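Side-chain contacts in OTU domain-containing protein wMelOTU (Wolbachia pipientis wMel, PDB 6W9O), which probably acts as a deubiquitinase, a cysteine protease of the OTU family that cleaves ubiquitin from its conjugates, and is a bacterial effector: residues 42-47 against 183-188; 56-61 against 139-144. All coordinates share one frame; numbering follows the deposited sequence. Where two conformers were deposited one is given.

Contact 1: 42-47 against 183-188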
loop_
_atom_site.group_PDB
_atom_site.type_symbol
_atom_site.label_atom_id
_atom_site.label_comp_id
_atom_site.label_asym_id
_atom_site.label_seq_id
_atom_site.Cartn_x
_atom_site.Cartn_y
_atom_site.Cartn_z
ATOM N N PHE A 42 3.161 12.203 13.090
ATOM C CA PHE A 42 3.475 11.033 12.266
ATOM C C PHE A 42 4.973 10.814 12.193
ATOM O O PHE A 42 5.761 11.729 12.452
ATOM C CB PHE A 42 2.917 11.169 10.829
ATOM C CG PHE A 42 1.401 10.963 10.767
ATOM C CD1 PHE A 42 0.863 9.737 10.335
ATOM C CD2 PHE A 42 0.551 12.009 11.146
ATOM C CE1 PHE A 42 -0.523 9.544 10.302
ATOM C CE2 PHE A 42 -0.770 11.831 11.129
ATOM C CZ PHE A 42 -1.340 10.617 10.688
ATOM N N TYR A 43 5.353 9.569 11.962
ATOM C CA TYR A 43 6.775 9.236 11.875
ATOM C C TYR A 43 6.917 8.116 10.869
ATOM O O TYR A 43 5.957 7.410 10.567
ATOM C CB TYR A 43 7.337 8.810 13.242
ATOM C CG TYR A 43 6.699 7.557 13.816
ATOM C CD1 TYR A 43 7.310 6.327 13.683
ATOM C CD2 TYR A 43 5.513 7.617 14.539
ATOM C CE1 TYR A 43 6.769 5.177 14.214
ATOM C CE2 TYR A 43 4.970 6.458 15.060
ATOM C CZ TYR A 43 5.582 5.257 14.906
ATOM O OH TYR A 43 4.964 4.121 15.455
ATOM N N VAL A 44 8.131 7.984 10.323
ATOM C CA VAL A 44 8.450 6.899 9.404
ATOM C C VAL A 44 8.861 5.648 10.196
ATOM O O VAL A 44 9.851 5.664 10.925
ATOM C CB VAL A 44 9.544 7.332 8.410
ATOM C CG1 VAL A 44 9.786 6.192 7.434
ATOM C CG2 VAL A 44 9.095 8.602 7.685
ATOM N N GLY A 45 8.110 4.553 10.014
ATOM C CA GLY A 45 8.382 3.271 10.643
ATOM C C GLY A 45 9.372 2.470 9.823
ATOM O O GLY A 45 10.053 2.984 8.934
ATOM N N GLN A 46 9.443 1.191 10.113
ATOM C CA GLN A 46 10.341 0.279 9.428
ATOM C C GLN A 46 9.511 -0.784 8.750
ATOM O O GLN A 46 8.509 -1.221 9.283
ATOM C CB GLN A 46 11.303 -0.412 10.388
ATOM C CG GLN A 46 12.468 0.449 10.787
ATOM C CD GLN A 46 12.098 1.380 11.910
ATOM O OE1 GLN A 46 11.493 0.962 12.904
ATOM N NE2 GLN A 46 12.450 2.657 11.768
ATOM N N ALA A 47 9.949 -1.214 7.572
ATOM C CA ALA A 47 9.320 -2.297 6.845
ATOM C C ALA A 47 10.359 -3.399 6.643
ATOM O O ALA A 47 11.580 -3.143 6.598
ATOM C CB ALA A 47 8.846 -1.793 5.447
ATOM N N HIS A 183 -1.296 5.057 5.124
ATOM C CA HIS A 183 -0.224 5.979 4.717
ATOM C C HIS A 183 1.105 5.262 4.611
ATOM O O HIS A 183 1.515 4.580 5.548
ATOM C CB HIS A 183 -0.033 7.105 5.778
ATOM C CG HIS A 183 -1.286 7.868 6.065
ATOM N ND1 HIS A 183 -1.625 9.024 5.391
ATOM C CD2 HIS A 183 -2.246 7.665 7.007
ATOM C CE1 HIS A 183 -2.782 9.476 5.882
ATOM N NE2 HIS A 183 -3.165 8.677 6.871
ATOM N N ILE A 184 1.803 5.481 3.481
ATOM C CA ILE A 184 3.145 4.931 3.316
ATOM C C ILE A 184 4.005 5.978 2.645
ATOM O O ILE A 184 3.507 6.926 2.024
ATOM C CB ILE A 184 3.165 3.599 2.526
ATOM C CG1 ILE A 184 2.798 3.882 1.060
ATOM C CG2 ILE A 184 2.215 2.563 3.158
ATOM C CD1 ILE A 184 2.775 2.570 0.231
ATOM N N ILE A 185 5.304 5.828 2.812
ATOM C CA ILE A 185 6.256 6.787 2.236
ATOM C C ILE A 185 7.183 6.060 1.280
ATOM O O ILE A 185 7.590 4.922 1.540
ATOM C CB ILE A 185 6.972 7.603 3.331
ATOM C CG1 ILE A 185 7.899 8.687 2.755
ATOM C CG2 ILE A 185 7.685 6.726 4.317
ATOM C CD1 ILE A 185 8.100 9.876 3.811
ATOM N N ASN A 186 7.424 6.682 0.131
ATOM C CA ASN A 186 8.178 6.080 -0.997
ATOM C C ASN A 186 9.430 6.920 -1.224
ATOM O O ASN A 186 9.381 7.970 -1.877
ATOM C CB ASN A 186 7.240 6.089 -2.203
ATOM C CG ASN A 186 7.857 5.555 -3.493
ATOM O OD1 ASN A 186 7.461 5.992 -4.587
ATOM N ND2 ASN A 186 8.822 4.651 -3.389
ATOM N N LYS A 187 10.577 6.468 -0.709
ATOM C CA LYS A 187 11.779 7.280 -0.898
ATOM C C LYS A 187 12.294 7.285 -2.338
ATOM O O LYS A 187 12.921 8.247 -2.766
ATOM C CB LYS A 187 12.875 6.871 0.071
ATOM C CG LYS A 187 13.346 5.457 -0.134
ATOM C CD LYS A 187 14.647 5.241 0.677
ATOM C CE LYS A 187 14.963 3.776 0.840
ATOM N NZ LYS A 187 15.699 3.552 2.144
ATOM N N GLY A 188 11.974 6.234 -3.082
ATOM C CA GLY A 188 12.486 6.123 -4.449
ATOM C C GLY A 188 12.158 4.734 -4.959
ATOM O O GLY A 188 11.953 3.825 -4.153
#

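Contact 2: 56-61 against 139-144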
loop_
_atom_site.group_PDB
_atom_site.type_symbol
_atom_site.label_atom_id
_atom_site.label_comp_id
_atom_site.label_asym_id
_atom_site.label_seq_id
_atom_site.Cartn_x
_atom_site.Cartn_y
_atom_site.Cartn_z
ATOM N N ASP A 56 4.257 -4.969 3.638
ATOM C CA ASP A 56 4.487 -4.786 5.080
ATOM C C ASP A 56 4.163 -3.356 5.508
ATOM O O ASP A 56 3.650 -3.147 6.636
ATOM C CB ASP A 56 5.937 -5.118 5.406
ATOM C CG ASP A 56 6.174 -5.279 6.905
ATOM O OD1 ASP A 56 5.423 -6.092 7.503
ATOM O OD2 ASP A 56 7.149 -4.699 7.463
ATOM N N SER A 57 4.465 -2.364 4.683
ATOM C CA SER A 57 4.115 -0.978 5.037
ATOM C C SER A 57 2.605 -0.797 5.053
ATOM O O SER A 57 2.034 -0.226 6.017
ATOM C CB SER A 57 4.722 -0.025 3.996
ATOM O OG SER A 57 6.136 -0.083 4.044
ATOM N N PHE A 58 1.912 -1.327 4.036
ATOM C CA PHE A 58 0.448 -1.268 4.003
ATOM C C PHE A 58 -0.147 -1.974 5.212
ATOM O O PHE A 58 -1.055 -1.445 5.858
ATOM C CB PHE A 58 -0.040 -1.932 2.697
ATOM C CG PHE A 58 -1.519 -1.784 2.428
ATOM C CD1 PHE A 58 -1.985 -0.819 1.513
ATOM C CD2 PHE A 58 -2.454 -2.629 3.053
ATOM C CE1 PHE A 58 -3.364 -0.682 1.288
ATOM C CE2 PHE A 58 -3.824 -2.498 2.773
ATOM C CZ PHE A 58 -4.245 -1.473 1.914
ATOM N N ARG A 59 0.355 -3.164 5.537
ATOM C CA ARG A 59 -0.153 -3.922 6.703
ATOM C C ARG A 59 -0.045 -3.110 7.981
ATOM O O ARG A 59 -0.965 -3.157 8.821
ATOM C CB ARG A 59 0.723 -5.200 6.866
ATOM C CG ARG A 59 0.640 -5.880 8.242
ATOM C CD ARG A 59 1.618 -7.012 8.333
ATOM N NE ARG A 59 2.923 -6.535 8.778
ATOM C CZ ARG A 59 3.254 -6.232 10.038
ATOM N NH1 ARG A 59 2.355 -6.276 11.029
ATOM N NH2 ARG A 59 4.511 -5.883 10.310
ATOM N N GLN A 60 1.114 -2.457 8.208
ATOM C CA GLN A 60 1.294 -1.785 9.491
ATOM C C GLN A 60 0.359 -0.605 9.605
ATOM O O GLN A 60 -0.202 -0.353 10.692
ATOM C CB GLN A 60 2.742 -1.348 9.665
ATOM C CG GLN A 60 3.704 -2.546 9.912
ATOM C CD GLN A 60 5.097 -2.036 10.109
ATOM O OE1 GLN A 60 5.348 -1.229 11.008
ATOM N NE2 GLN A 60 6.034 -2.458 9.241
ATOM N N SER A 61 0.201 0.171 8.533
ATOM C CA SER A 61 -0.687 1.333 8.634
ATOM C C SER A 61 -2.135 0.874 8.737
ATOM O O SER A 61 -2.921 1.427 9.540
ATOM C CB SER A 61 -0.433 2.242 7.408
ATOM O OG SER A 61 -1.418 3.287 7.362
ATOM N N VAL A 139 -10.274 0.870 2.049
ATOM C CA VAL A 139 -9.393 2.035 2.387
ATOM C C VAL A 139 -8.766 2.819 1.191
ATOM O O VAL A 139 -8.808 2.501 -0.083
ATOM C CB VAL A 139 -8.255 1.587 3.324
ATOM C CG1 VAL A 139 -8.779 1.034 4.640
ATOM C CG2 VAL A 139 -7.335 0.589 2.639
ATOM N N LYS A 140 -8.415 4.045 1.533
ATOM C CA LYS A 140 -7.679 4.850 0.533
ATOM C C LYS A 140 -6.220 4.764 0.920
ATOM O O LYS A 140 -5.898 4.753 2.104
ATOM C CB LYS A 140 -8.092 6.318 0.607
ATOM C CG LYS A 140 -9.519 6.552 0.216
ATOM C CD LYS A 140 -10.060 7.809 0.900
ATOM C CE LYS A 140 -10.650 7.392 2.263
ATOM N NZ LYS A 140 -11.495 8.433 2.941
ATOM N N LEU A 141 -5.317 4.696 -0.069
ATOM C CA LEU A 141 -3.891 4.575 0.206
ATOM C C LEU A 141 -3.218 5.900 -0.167
ATOM O O LEU A 141 -3.248 6.322 -1.345
ATOM C CB LEU A 141 -3.323 3.464 -0.667
ATOM C CG LEU A 141 -1.809 3.408 -0.703
ATOM C CD1 LEU A 141 -1.177 3.191 0.668
ATOM C CD2 LEU A 141 -1.381 2.219 -1.629
ATOM N N HIS A 142 -2.591 6.558 0.802
ATOM C CA HIS A 142 -1.837 7.787 0.599
ATOM C C HIS A 142 -0.363 7.424 0.524
ATOM O O HIS A 142 0.172 6.738 1.415
ATOM C CB HIS A 142 -2.066 8.668 1.837
ATOM C CG HIS A 142 -1.184 9.878 1.914
ATOM N ND1 HIS A 142 -0.659 10.291 3.125
ATOM C CD2 HIS A 142 -0.678 10.710 0.959
ATOM C CE1 HIS A 142 0.069 11.384 2.918
ATOM N NE2 HIS A 142 0.095 11.638 1.608
ATOM N N VAL A 143 0.286 7.800 -0.589
ATOM C CA VAL A 143 1.718 7.575 -0.775
ATOM C C VAL A 143 2.380 8.937 -0.801
ATOM O O VAL A 143 1.975 9.807 -1.589
ATOM C CB VAL A 143 1.999 6.810 -2.078
ATOM C CG1 VAL A 143 3.506 6.507 -2.128
ATOM C CG2 VAL A 143 1.177 5.516 -2.168
ATOM N N ILE A 144 3.395 9.134 0.035
ATOM C CA ILE A 144 4.238 10.326 -0.068
ATOM C C ILE A 144 5.435 9.930 -0.926
ATOM O O ILE A 144 6.184 9.028 -0.526
ATOM C CB ILE A 144 4.717 10.769 1.316
ATOM C CG1 ILE A 144 3.518 11.113 2.219
ATOM C CG2 ILE A 144 5.561 12.023 1.160
ATOM C CD1 ILE A 144 3.930 11.643 3.660
#

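Contact 1: 42-47 against 183-188
His183 presents a face of its imidazole to the edge of the Phe42 ring in a T-shaped pair. The centroids lie 5.5 Å apart and the planes meet at 64°. The nearest atoms are His183 CD2 and Phe42 CE1, at 4.2 Å, so the pair is in loose contact. In Phe42 the ring stands beside the backbone N and anti to the carbonyl carbon (chi1 -75°), which sends it across the sheet toward strand 181-188. On the other side of CG, ND1 of His183 is hydrogen-bonded to His142 ND1, while Tyr176 packs against both rings of the pair. Two residues on from His183, past the turn of the strand toward helix 53-66 on the opposite face of the sheet, Ile185 returns to the side of Phe42 and reaches Val44. The CG2 methyl of Ile185 meets both branches of the valine, lying 3.8 Å from Val44 CG1 and 4.1 Å from Val44 CG2, and the two side chains cross at about a right angle. Tyr38 touches both residues. Strand 191-197 runs between the two strands in this mixed OTU sheet, so backbone pairing is absent and no hydrogen bond crosses the contact. Cohesion here is therefore aromatic and apolar, a bridge of side chains over the intervening strand.

Contact 2: 56-61 against 139-144
The Phe58 ring takes Val139 and Leu141 at two of its carbons. Both aliphatic groups come in obliquely, CG2 of Val139 lying 3.8 Å from Phe58 CZ and CD1 of Leu141 lying 4.2 Å from Phe58 CD1. A second flat group, the guanidinium of Arg59, has CG of Gln60 over one face, displaced toward the rim, and OD1 of Asp56 at its edge in plane. Together the segments form part of the helix-on-sheet core of the OTU domain, in which helix 53-66 packs beside strand 140-146, as in the papain-like cysteine proteases of clan CA. Phe58 is the residue of this helix segment that reaches the strand segment. With CG anti to the backbone N (chi1 -172°), the ring extends from the side of the helix toward the start of the strand, where Leu133 of helix 126-137 also packs against it. Leu141 offers its CD1 branch to the ring, its CG also anti to the backbone N (chi1 168°), and meets Pro126 and Cys134 of that same helix. Val139 was modelled in two conformers, so its contact describes one of them. All three touching residues are buried, and no hydrogen bond links the two segments; Ser61 OG of the same helix bonds His183 N on the next strand. The other polar groups turn to one another and to the chain before the helix. Asp56 OD2 accepts from Ile48 N and, weakly, from Gln60 NE2, an amide that also bonds Gln46 O. Arg59 forms a salt bridge with the other carboxylate oxygen, its NE 2.8 Å and its NH2 3.0 Å from Asp56 OD1, NE on the anti side and NH2 on the syn side, both about 30° out of the carboxylate plane.

In the fold
From the N terminus, strand 42-44 forms one edge of the mixed sheet and is followed, after a short loop, by helix 53-66. Contact 2 closes first, bringing that helix onto strand 140-146 after an intervening region that is largely helical and has no strand. Contact 1 closes later, when strand 181-188 enters the sheet, and its longer loop encloses that of contact 2; the two do not cross. Their centres lie about 9 Å apart. Strands 140-146 and 181-188 are parallel neighbours, and the contacts meet directly where Asn186 N probably donates a hydrogen bond to Ile144 O. Thus the edge strand, the helix that follows it and two inner strands are tied into one unit.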